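Local coordinates for esterase (Uncultured bacterium, PDB 5EGN), which degrades N-acyl-homoserine lactone quorum-sensing signals, probably by hydrolysing their lactone ring as an esterase of the alpha/beta hydrolase fold, at residues A[25-30]-A[241-246]; A[51-56]-A[92-97]; A[98-103]-A[116-121]; A[136-141]-A[173-178]; A[182-185]-A[190-193]. The protein carries 2 engineered substitutions. All coordinates share one frame; numbering follows the deposited sequence.

Contact 1. Residues A[25-30]-A[241-246]; sequences LHPFST and GHFYQL
Pro27 is met by two residues of 241-246, Phe243 and Gln245. The second segment begins with Gly241, whose N is bonded to Glu247. His242 follows. Its CB lies over one face of the Phe243 ring, 3.7 Å above the plane and offset toward the rim. Its ND1 bonds to Asp214, and its side chain touches Ser93. Ser93, Asp214 and His242 fit the catalytic triad of the alpha/beta hydrolase fold, with Ser93 as the probable nucleophile. The loop 25-30 follows strand 21-25, and in this fold a loop at that place commonly contributes to the oxyanion hole.

Phe243 comes next and occupies the N-cap position of helix 244-247. Its CG is anti to the carbonyl carbon (chi1 -45°), and the ring runs on toward the proline. CE1 comes to 4.1 Å from Pro27 CG, which sits at the ring edge, near its plane. The two side chains meet at a slant.

Pro27 lies at the start of a type II turn ending at Thr30. Thr30 OG1 donates to Pro27 O at 2.7 Å, from above the carbonyl plane.

Gln245, on the helix, brings NE2 to 4.5 Å from Pro27 CD. That nitrogen is bonded to Asn92 OD1, which fixes the amide beside the proline.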
# COMPACT_ATOMS: atom_id res chain seq x y z
N LEU A 25 9.78 8.66 -1.43
CA LEU A 25 10.04 9.00 -0.04
C LEU A 25 8.75 9.46 0.62
O LEU A 25 8.26 10.56 0.33
CB LEU A 25 11.10 10.10 0.04
CG LEU A 25 12.40 9.80 -0.70
CD1 LEU A 25 13.37 10.97 -0.62
CD2 LEU A 25 13.01 8.55 -0.11
N HIS A 26 8.21 8.63 1.51
CA HIS A 26 6.91 8.88 2.12
C HIS A 26 6.92 10.05 3.10
O HIS A 26 7.97 10.42 3.62
CB HIS A 26 6.43 7.61 2.84
CG HIS A 26 7.20 7.29 4.08
ND1 HIS A 26 6.94 7.89 5.29
CD2 HIS A 26 8.24 6.44 4.30
CE1 HIS A 26 7.78 7.43 6.20
NE2 HIS A 26 8.57 6.54 5.63
N PRO A 27 5.74 10.64 3.37
CA PRO A 27 5.64 11.72 4.36
C PRO A 27 5.82 11.24 5.80
O PRO A 27 5.88 10.04 6.06
CB PRO A 27 4.22 12.26 4.15
CG PRO A 27 3.47 11.11 3.60
CD PRO A 27 4.45 10.40 2.70
N PHE A 28 5.89 12.19 6.72
CA PHE A 28 6.13 11.91 8.13
C PHE A 28 4.99 11.10 8.75
O PHE A 28 3.83 11.30 8.40
CB PHE A 28 6.34 13.23 8.89
CG PHE A 28 6.98 13.07 10.24
CD1 PHE A 28 8.15 12.35 10.38
CD2 PHE A 28 6.43 13.67 11.35
CE1 PHE A 28 8.75 12.21 11.63
CE2 PHE A 28 7.02 13.55 12.60
CZ PHE A 28 8.18 12.81 12.73
N SER A 29 5.36 10.18 9.65
CA SER A 29 4.43 9.32 10.40
C SER A 29 3.78 8.22 9.56
O SER A 29 3.06 7.38 10.09
CB SER A 29 3.33 10.15 11.07
OG SER A 29 2.27 10.41 10.17
N THR A 30 4.03 8.22 8.25
CA THR A 30 3.48 7.20 7.38
C THR A 30 4.55 6.17 7.01
O THR A 30 5.53 6.00 7.73
CB THR A 30 2.91 7.80 6.08
OG1 THR A 30 3.98 8.26 5.25
CG2 THR A 30 1.97 8.95 6.39
N GLY A 241 -5.06 18.60 -0.82
CA GLY A 241 -4.34 19.01 0.37
C GLY A 241 -2.90 18.52 0.37
O GLY A 241 -2.11 18.89 -0.50
N HIS A 242 -2.56 17.68 1.34
CA HIS A 242 -1.18 17.25 1.55
C HIS A 242 -0.81 16.01 0.75
O HIS A 242 0.37 15.73 0.52
CB HIS A 242 -0.94 16.97 3.04
CG HIS A 242 0.48 17.13 3.47
ND1 HIS A 242 1.18 18.30 3.32
CD2 HIS A 242 1.34 16.26 4.07
CE1 HIS A 242 2.41 18.15 3.80
NE2 HIS A 242 2.52 16.92 4.26
N PHE A 243 -1.82 15.26 0.30
CA PHE A 243 -1.56 13.96 -0.31
C PHE A 243 -2.13 13.84 -1.72
O PHE A 243 -3.08 13.11 -1.96
CB PHE A 243 -2.14 12.85 0.57
CG PHE A 243 -1.82 13.02 2.03
CD1 PHE A 243 -0.59 12.64 2.54
CD2 PHE A 243 -2.75 13.57 2.90
CE1 PHE A 243 -0.30 12.79 3.88
CE2 PHE A 243 -2.47 13.73 4.24
CZ PHE A 243 -1.24 13.34 4.73
N TYR A 244 -1.51 14.56 -2.66
CA TYR A 244 -1.91 14.53 -4.06
C TYR A 244 -1.88 13.11 -4.63
O TYR A 244 -2.72 12.75 -5.46
CB TYR A 244 -1.00 15.45 -4.88
CG TYR A 244 -1.49 15.75 -6.28
CD1 TYR A 244 -2.82 15.57 -6.64
CD2 TYR A 244 -0.61 16.21 -7.26
CE1 TYR A 244 -3.27 15.84 -7.92
CE2 TYR A 244 -1.05 16.48 -8.54
CZ TYR A 244 -2.37 16.30 -8.87
OH TYR A 244 -2.81 16.57 -10.14
N GLN A 245 -0.92 12.31 -4.18
CA GLN A 245 -0.75 10.96 -4.72
C GLN A 245 -1.88 10.03 -4.28
O GLN A 245 -2.08 8.97 -4.86
CB GLN A 245 0.60 10.38 -4.30
CG GLN A 245 0.67 9.86 -2.88
CD GLN A 245 1.05 10.93 -1.88
OE1 GLN A 245 0.42 11.99 -1.81
NE2 GLN A 245 2.10 10.67 -1.11
N LEU A 246 -2.63 10.44 -3.26
CA LEU A 246 -3.77 9.66 -2.79
C LEU A 246 -5.10 10.32 -3.12
O LEU A 246 -6.09 9.64 -3.40
CB LEU A 246 -3.67 9.43 -1.28
CG LEU A 246 -2.77 8.29 -0.81
CD1 LEU A 246 -2.87 8.13 0.70
CD2 LEU A 246 -3.12 7.00 -1.52

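Contact 2. Residues A[51-56]-A[92-97]; sequences IDHRGH and NSIGGM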
# COMPACT_ATOMS: atom_id res chain seq x y z
N ILE A 51 10.84 3.71 -0.13
CA ILE A 51 11.56 3.51 1.13
C ILE A 51 10.77 3.86 2.40
O ILE A 51 10.05 4.86 2.44
CB ILE A 51 12.88 4.33 1.14
CG1 ILE A 51 13.81 3.84 0.04
CG2 ILE A 51 13.60 4.21 2.48
CD1 ILE A 51 15.10 4.62 -0.08
N ASP A 52 10.92 3.01 3.41
CA ASP A 52 10.49 3.32 4.77
C ASP A 52 11.60 4.06 5.51
O ASP A 52 12.69 3.51 5.71
CB ASP A 52 10.13 2.03 5.52
CG ASP A 52 8.74 1.53 5.18
OD1 ASP A 52 8.20 1.93 4.13
OD2 ASP A 52 8.20 0.72 5.97
N HIS A 53 11.34 5.30 5.89
CA HIS A 53 12.30 6.07 6.67
C HIS A 53 12.55 5.38 8.01
O HIS A 53 11.74 4.58 8.46
CB HIS A 53 11.79 7.50 6.91
CG HIS A 53 11.40 8.22 5.66
ND1 HIS A 53 11.98 7.97 4.44
CD2 HIS A 53 10.47 9.19 5.45
CE1 HIS A 53 11.43 8.75 3.52
NE2 HIS A 53 10.51 9.50 4.11
N ARG A 54 13.68 5.69 8.63
CA ARG A 54 13.96 5.17 9.96
C ARG A 54 12.93 5.72 10.94
O ARG A 54 12.55 6.89 10.86
CB ARG A 54 15.38 5.52 10.42
CG ARG A 54 15.69 7.00 10.46
CD ARG A 54 17.03 7.26 11.13
NE ARG A 54 18.11 6.54 10.46
CZ ARG A 54 19.36 6.50 10.91
NH1 ARG A 54 19.70 7.13 12.02
NH2 ARG A 54 20.28 5.82 10.23
N GLY A 55 12.46 4.87 11.84
CA GLY A 55 11.42 5.27 12.78
C GLY A 55 10.03 5.10 12.20
O GLY A 55 9.03 5.42 12.86
N HIS A 56 9.95 4.61 10.97
CA HIS A 56 8.68 4.44 10.29
C HIS A 56 8.49 3.03 9.75
O HIS A 56 9.44 2.40 9.28
CB HIS A 56 8.55 5.44 9.13
CG HIS A 56 8.56 6.87 9.57
ND1 HIS A 56 9.72 7.54 9.89
CD2 HIS A 56 7.56 7.76 9.73
CE1 HIS A 56 9.43 8.78 10.24
NE2 HIS A 56 8.13 8.94 10.15
N ASN A 92 7.58 13.53 -0.36
CA ASN A 92 6.36 14.07 0.22
C ASN A 92 6.60 14.57 1.64
O ASN A 92 7.05 13.81 2.50
CB ASN A 92 5.25 13.01 0.21
CG ASN A 92 3.89 13.58 0.53
OD1 ASN A 92 3.00 12.87 0.98
ND2 ASN A 92 3.72 14.88 0.30
N SER A 93 6.29 15.84 1.89
CA SER A 93 6.57 16.49 3.17
C SER A 93 8.03 16.33 3.57
O SER A 93 8.92 16.95 2.98
CB SER A 93 5.67 15.92 4.28
OG SER A 93 6.07 16.38 5.55
N ILE A 94 8.27 15.49 4.57
CA ILE A 94 9.62 15.24 5.06
C ILE A 94 10.44 14.53 3.99
O ILE A 94 11.67 14.63 3.97
CB ILE A 94 9.60 14.41 6.36
CG1 ILE A 94 10.98 14.45 7.04
CG2 ILE A 94 9.16 12.98 6.10
CD1 ILE A 94 11.04 13.68 8.33
N GLY A 95 9.77 13.82 3.09
CA GLY A 95 10.44 13.16 1.99
C GLY A 95 11.06 14.19 1.06
O GLY A 95 12.13 13.97 0.50
N GLY A 96 10.36 15.31 0.89
CA GLY A 96 10.87 16.42 0.11
C GLY A 96 12.11 17.01 0.76
O GLY A 96 13.08 17.35 0.08
N MET A 97 12.07 17.12 2.09
CA MET A 97 13.22 17.56 2.86
C MET A 97 14.42 16.65 2.61
O MET A 97 15.53 17.12 2.35
CB MET A 97 12.90 17.58 4.36
CG MET A 97 11.72 18.43 4.74
SD MET A 97 11.50 18.50 6.53
CE MET A 97 10.00 19.46 6.64
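Ile94 and Gly95, directly after Ser93 in what fits the nucleophile elbow of an alpha/beta hydrolase, pack against His53 of the loop after strand 47-51. The nearest CA atoms, those of His53 and Gly95, are 8.7 Å apart, and the His53 side chain spans the gap. CD2 of the His53 ring lies 4.1 Å from Ile94 CG2. The next ring atom, His53 NE2, is 4.2 Å from Gly95 CA. Both carbons approach the ring at an oblique angle. The His53 and Ile94 side chains run in opposite directions past each other. Ile94 has CG1 anti to its backbone N (chi1 -167°), which leaves CG2 between the N and the carbonyl carbon and turned to the histidine.

The elbow joins strand 87-92 to helix 94-105. Ser93 is the residue at its bend and has a positive phi of 53°. The turn is held by a Gly95 N to Asn92 O bond of 2.8 Å. Gly95 matters to the turn, since a CB here would run into Asn92 N.

The polar end of His53 belongs to another partner. NE2 donates to His26 O, and the two imidazole rings are stacked. His53 also starts a type II turn to His56, closed by His56 N to His53 O at 3.1 Å. Across that turn His56 ND1 donates to Arg54 O at 3.1 Å, from above the carbonyl plane. Arg54 NE forms a salt bridge with Asp74, on helix 68-81.

Contact 3. Residues A[98-103]-A[116-121]; sequences IAMQLN and LSSGTG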
# COMPACT_ATOMS: atom_id res chain seq x y z
N ILE A 98 14.17 15.34 2.68
CA ILE A 98 15.20 14.33 2.47
C ILE A 98 15.80 14.44 1.08
O ILE A 98 17.02 14.37 0.91
CB ILE A 98 14.64 12.91 2.69
CG1 ILE A 98 14.19 12.74 4.14
CG2 ILE A 98 15.68 11.87 2.34
CD1 ILE A 98 13.40 11.47 4.39
N ALA A 99 14.94 14.63 0.08
CA ALA A 99 15.39 14.79 -1.30
C ALA A 99 16.25 16.04 -1.48
O ALA A 99 17.27 16.00 -2.17
CB ALA A 99 14.19 14.84 -2.24
N MET A 100 15.84 17.14 -0.86
CA MET A 100 16.60 18.39 -0.96
C MET A 100 17.97 18.27 -0.30
O MET A 100 18.99 18.68 -0.88
CB MET A 100 15.80 19.55 -0.34
CG MET A 100 14.63 20.01 -1.20
SD MET A 100 13.80 21.49 -0.59
CE MET A 100 12.83 20.81 0.76
N GLN A 101 17.99 17.71 0.90
CA GLN A 101 19.24 17.43 1.60
C GLN A 101 20.13 16.54 0.75
O GLN A 101 21.35 16.68 0.74
CB GLN A 101 18.95 16.78 2.95
CG GLN A 101 20.13 16.81 3.91
CD GLN A 101 20.51 18.23 4.29
OE1 GLN A 101 19.69 18.98 4.81
NE2 GLN A 101 21.75 18.60 4.02
N LEU A 102 19.50 15.61 0.04
CA LEU A 102 20.22 14.70 -0.84
C LEU A 102 20.84 15.46 -2.02
O LEU A 102 21.93 15.12 -2.47
CB LEU A 102 19.28 13.60 -1.35
CG LEU A 102 19.91 12.35 -1.97
CD1 LEU A 102 19.01 11.15 -1.72
CD2 LEU A 102 20.14 12.53 -3.46
N ASN A 103 20.13 16.48 -2.50
CA ASN A 103 20.68 17.34 -3.54
C ASN A 103 21.86 18.16 -3.02
O ASN A 103 22.79 18.47 -3.77
CB ASN A 103 19.60 18.28 -4.09
CG ASN A 103 18.83 17.68 -5.24
OD1 ASN A 103 19.02 18.05 -6.40
ND2 ASN A 103 17.94 16.74 -4.93
N LEU A 116 6.67 17.14 -3.41
CA LEU A 116 5.24 17.23 -3.16
C LEU A 116 4.93 17.69 -1.75
O LEU A 116 5.24 17.00 -0.78
CB LEU A 116 4.56 15.89 -3.42
CG LEU A 116 3.05 15.92 -3.17
CD1 LEU A 116 2.34 16.65 -4.30
CD2 LEU A 116 2.48 14.52 -2.98
N SER A 117 4.30 18.86 -1.64
CA SER A 117 3.81 19.39 -0.38
C SER A 117 4.88 19.43 0.71
O SER A 117 4.74 18.78 1.75
CB SER A 117 2.60 18.58 0.11
OG SER A 117 1.58 18.54 -0.88
N SER A 118 5.94 20.19 0.48
CA SER A 118 7.02 20.28 1.45
C SER A 118 7.42 21.73 1.71
O SER A 118 6.78 22.66 1.22
CB SER A 118 8.23 19.48 0.97
OG SER A 118 9.18 19.32 2.02
N GLY A 119 8.49 21.90 2.48
CA GLY A 119 8.97 23.22 2.84
C GLY A 119 10.24 23.14 3.67
O GLY A 119 10.78 22.05 3.88
N THR A 120 10.71 24.29 4.15
CA THR A 120 11.88 24.32 5.02
C THR A 120 11.67 25.36 6.12
O THR A 120 10.92 26.32 5.94
CB THR A 120 13.17 24.63 4.23
OG1 THR A 120 14.31 24.45 5.08
CG2 THR A 120 13.16 26.05 3.71
N GLY A 121 12.33 25.15 7.26
CA GLY A 121 12.09 25.97 8.43
C GLY A 121 10.63 25.85 8.83
O GLY A 121 9.97 26.85 9.14
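The peptide group after Gly119 has the methyl of Met100 standing off one face. Met100 CE is 3.9 Å from Gly119 O and well above the plane of that carbonyl rather than within it. The second flat group is the amide of Asn103, further along the same helix. It is turned back on its own helix, and Ala99 O lies in the amide plane, 2.9 Å from Asn103 ND2. The N-H points almost straight at the oxygen, at 171°. Ala99 O also takes the helical bond from Asn103 N, and the two donors arrive from opposite faces of its carbonyl plane. Asn103 ND2 has a second partner in Asn113 OD1.

Met100 carries the contact alone on the helix side. Its chain bends at the thioether (chi3 -77°), which swings CE toward the loop 116-121. The same methyl is 4.1 Å from Ser118 OG. That hydroxyl is anti to its backbone N (chi1 -168°) and donates to Ser93 O, in the probable nucleophile elbow at the start of helix 94-105. Met100 also touches Trp193 and, on helix 219-228, Leu225.

In the alpha/beta hydrolase fold this pairs the helix after the elbow with the loop that leaves strand 110-116. An apolar methyl fills the place beside two oxygens. It offers no hydrogen-bond donor or acceptor, while Ser118 OG bonds to the elbow. Between 98-103 and 116-121 no hydrogen bond crosses, and the Met100 touch is van der Waals.

Contact 4. Residues A[136-141]-A[173-178]; sequences NDYIGA and SNFPKH
Tyr138 and Lys177 bring the backbones closest, with their CA atoms 8.9 Å apart, at the first turns of helices 138-146 and 177-185. Tyr138 has CG anti to its backbone N (chi1 163°) and lays its ring across to the other segment. Lys177 bends at chi2, chi3 and chi4 and passes its chain over one face. Lys177 CD stands 3.6 Å from the centroid of the Tyr138 ring, almost on the normal, a CH-pi contact. Lys177 CE meets Tyr138 CD1 at 3.5 Å. The ammonium lies off-centre, with Lys177 NZ 4.5 Å from the Tyr138 centroid in a cation-pi contact. It also has a long, weak ion pair with Asp181. At the far end of the ring, Tyr138 OH comes to the edge of Phe175, in its ring plane, nearest to CE2. With an alanine here, the Lys177 chain would probably be freer to turn and a gap would probably open beside the Phe175 edge. Tyr138 further meets the Phe180 ring and touches Phe169, and Phe175 meets Phe28 and His56. The two helices belong to the region inserted between strands 110-116 and 206-211; the contact's centre is about 18 Å from the chain's centre.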
# COMPACT_ATOMS: atom_id res chain seq x y z
N ASN A 136 0.96 19.13 24.91
CA ASN A 136 -0.16 18.97 25.82
C ASN A 136 -0.98 17.72 25.50
O ASN A 136 -1.30 16.92 26.38
CB ASN A 136 -1.04 20.22 25.79
CG ASN A 136 -2.33 20.06 26.56
OD1 ASN A 136 -3.35 19.62 26.01
ND2 ASN A 136 -2.31 20.43 27.83
N ASP A 137 -1.32 17.57 24.22
CA ASP A 137 -2.06 16.41 23.76
C ASP A 137 -1.57 16.02 22.37
O ASP A 137 -1.97 16.60 21.37
CB ASP A 137 -3.56 16.70 23.73
CG ASP A 137 -4.40 15.45 23.60
OD1 ASP A 137 -3.82 14.35 23.41
OD2 ASP A 137 -5.64 15.55 23.67
N TYR A 138 -0.69 15.02 22.33
CA TYR A 138 -0.04 14.62 21.09
C TYR A 138 -1.02 14.18 20.00
O TYR A 138 -1.07 14.77 18.92
CB TYR A 138 0.95 13.48 21.37
CG TYR A 138 1.38 12.72 20.14
CD1 TYR A 138 2.23 13.29 19.20
CD2 TYR A 138 0.93 11.42 19.91
CE1 TYR A 138 2.63 12.58 18.08
CE2 TYR A 138 1.32 10.71 18.79
CZ TYR A 138 2.17 11.30 17.88
OH TYR A 138 2.56 10.59 16.76
N ILE A 139 -1.81 13.15 20.30
CA ILE A 139 -2.73 12.56 19.33
C ILE A 139 -3.80 13.56 18.89
O ILE A 139 -4.15 13.63 17.70
CB ILE A 139 -3.39 11.30 19.92
CG1 ILE A 139 -2.34 10.21 20.14
CG2 ILE A 139 -4.50 10.79 19.01
CD1 ILE A 139 -2.79 9.08 21.04
N GLY A 140 -4.32 14.33 19.84
CA GLY A 140 -5.32 15.34 19.56
C GLY A 140 -4.79 16.42 18.64
O GLY A 140 -5.41 16.75 17.62
N ALA A 141 -3.64 16.97 18.99
CA ALA A 141 -2.98 17.99 18.17
C ALA A 141 -2.70 17.47 16.77
O ALA A 141 -2.92 18.18 15.78
CB ALA A 141 -1.70 18.46 18.83
N SER A 173 3.37 0.43 16.25
CA SER A 173 4.10 -0.52 15.42
C SER A 173 4.62 0.16 14.15
O SER A 173 5.65 -0.23 13.61
CB SER A 173 3.21 -1.70 15.05
OG SER A 173 2.34 -2.03 16.12
N ASN A 174 3.89 1.17 13.69
CA ASN A 174 4.27 1.91 12.49
C ASN A 174 5.03 3.18 12.84
O ASN A 174 6.04 3.51 12.21
CB ASN A 174 3.03 2.24 11.66
CG ASN A 174 3.34 3.14 10.48
OD1 ASN A 174 3.86 2.68 9.46
ND2 ASN A 174 3.02 4.42 10.60
N PHE A 175 4.54 3.90 13.84
CA PHE A 175 5.11 5.17 14.23
C PHE A 175 5.02 5.35 15.74
O PHE A 175 4.02 5.85 16.25
CB PHE A 175 4.40 6.32 13.51
CG PHE A 175 4.99 7.67 13.78
CD1 PHE A 175 6.22 8.02 13.26
CD2 PHE A 175 4.29 8.60 14.53
CE1 PHE A 175 6.76 9.27 13.49
CE2 PHE A 175 4.83 9.86 14.77
CZ PHE A 175 6.06 10.19 14.25
N PRO A 176 6.06 4.92 16.47
CA PRO A 176 6.06 5.04 17.93
C PRO A 176 6.28 6.48 18.37
O PRO A 176 6.76 7.31 17.60
CB PRO A 176 7.22 4.15 18.35
CG PRO A 176 8.15 4.17 17.20
CD PRO A 176 7.30 4.31 15.96
N LYS A 177 5.94 6.77 19.62
CA LYS A 177 5.96 8.13 20.14
C LYS A 177 7.38 8.69 20.27
O LYS A 177 7.61 9.89 20.08
CB LYS A 177 5.25 8.18 21.49
CG LYS A 177 5.00 9.57 22.01
CD LYS A 177 4.34 10.44 20.96
CE LYS A 177 4.77 11.88 21.17
NZ LYS A 177 4.54 12.35 22.57
N HIS A 178 8.32 7.82 20.59
CA HIS A 178 9.70 8.23 20.82
C HIS A 178 10.36 8.71 19.53
O HIS A 178 11.30 9.50 19.57
CB HIS A 178 10.51 7.10 21.45
CG HIS A 178 10.97 6.07 20.46
ND1 HIS A 178 10.24 4.94 20.17
CD2 HIS A 178 12.10 5.99 19.72
CE1 HIS A 178 10.90 4.21 19.28
NE2 HIS A 178 12.03 4.83 18.99

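Contact 5. Residues A[182-185]-A[190-193]; sequences AATA and VFAW
A water joins the two segments. It lies 3.1 Å from Ala183 O, to which it can donate, and takes a weak bond from Ala192 N at 2.8 Å. It thus links a carbonyl near the end of helix 177-185 to the irregular backbone of 190-193, where no direct hydrogen bond crosses.

The side chains meet beside it. Thr184 CG2 lies at the edge of the Phe191 ring, near its plane, 3.5 Å from Phe191 CE2 and equally near CD2. The two side chains run side by side in the same direction. The torsion of Thr184 (chi1 58°) sets OG1 between the backbone N and the carbonyl carbon and places the methyl anti to the carbonyl carbon. The hydroxyl turns back to its own helix, where Asp181 O is its main partner and Phe180 O is also within bonding range. Ala183 adds a looser apolar touch, CB to Val190 CG1 at 4.4 Å.

The segment after helix 177-185 folds back beside the helix's last turn, in the helical insertion of the alpha/beta hydrolase fold. Val190 leans on Ile94 and Met97 of helix 94-105, and Ala183 on Phe28. The Phe191 and Trp193 backbones pair with Gly123 and Gly121.

The chemistry is divided. The threonine offers its methyl to the aromatic edge and spends its hydroxyl on the helix, and the polar link between the segments runs through one bound water.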
# COMPACT_ATOMS: atom_id res chain seq x y z
N ALA A 182 11.95 12.30 19.30
CA ALA A 182 13.34 12.41 18.88
C ALA A 182 13.50 13.29 17.64
O ALA A 182 14.42 14.10 17.56
CB ALA A 182 13.92 11.03 18.61
N ALA A 183 12.60 13.12 16.68
CA ALA A 183 12.62 13.93 15.46
C ALA A 183 12.38 15.40 15.77
O ALA A 183 13.02 16.28 15.20
CB ALA A 183 11.59 13.42 14.46
N THR A 184 11.44 15.67 16.68
CA THR A 184 11.15 17.04 17.09
C THR A 184 12.31 17.64 17.87
O THR A 184 12.56 18.85 17.81
CB THR A 184 9.89 17.12 17.96
OG1 THR A 184 10.05 16.28 19.11
CG2 THR A 184 8.66 16.66 17.18
N ALA A 185 13.03 16.79 18.60
CA ALA A 185 14.12 17.24 19.46
C ALA A 185 15.41 17.51 18.70
O ALA A 185 16.26 18.28 19.16
CB ALA A 185 14.36 16.23 20.56
N VAL A 190 12.54 17.13 11.51
CA VAL A 190 11.51 17.53 10.56
C VAL A 190 11.04 18.98 10.76
O VAL A 190 10.70 19.67 9.80
CB VAL A 190 10.29 16.58 10.62
CG1 VAL A 190 9.66 16.59 12.01
CG2 VAL A 190 9.26 16.93 9.55
N PHE A 191 11.05 19.44 12.01
CA PHE A 191 10.56 20.78 12.32
C PHE A 191 11.66 21.84 12.29
O PHE A 191 11.41 22.99 11.95
CB PHE A 191 9.89 20.79 13.70
CG PHE A 191 8.56 20.09 13.73
CD1 PHE A 191 7.47 20.60 13.05
CD2 PHE A 191 8.40 18.92 14.46
CE1 PHE A 191 6.25 19.96 13.09
CE2 PHE A 191 7.18 18.27 14.50
CZ PHE A 191 6.11 18.79 13.82
N ALA A 192 12.88 21.44 12.63
CA ALA A 192 13.97 22.40 12.81
C ALA A 192 14.85 22.54 11.58
O ALA A 192 15.56 23.54 11.43
CB ALA A 192 14.81 22.00 14.01
N TRP A 193 14.81 21.54 10.70
CA TRP A 193 15.61 21.55 9.47
C TRP A 193 15.33 22.79 8.63
O TRP A 193 14.18 23.04 8.25
CB TRP A 193 15.34 20.28 8.66
CG TRP A 193 16.12 20.17 7.40
CD1 TRP A 193 17.43 19.81 7.27
CD2 TRP A 193 15.63 20.38 6.07
NE1 TRP A 193 17.79 19.80 5.94
CE2 TRP A 193 16.70 20.14 5.19
CE3 TRP A 193 14.39 20.75 5.54
CZ2 TRP A 193 16.57 20.27 3.80
CZ3 TRP A 193 14.26 20.87 4.17
CH2 TRP A 193 15.35 20.63 3.32
O HOH W 1 12.83 19.31 14.51

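Following the chain from the N terminus, contact 1 opens first, at 25-30, and closes last, at 241-246. It encloses the other four. Inside it contacts 2, 3, 4 and 5 follow in series, and none cross. Contact 2 closes the loop from strand 47-51 to the elbow. Contact 3 starts on the same helix, 94-105, and ends in the loop after strand 110-116. Contacts 4 and 5 share helix 177-185 and lie in the helical insertion. Contact 1 touches all the others, mainly through the 25-30 loop. Contacts 3 and 4 do not touch, their nearest atoms being about 11 Å apart. Contacts 1, 2 and 3 join loops after central strands to helices 94-105 and 244-247.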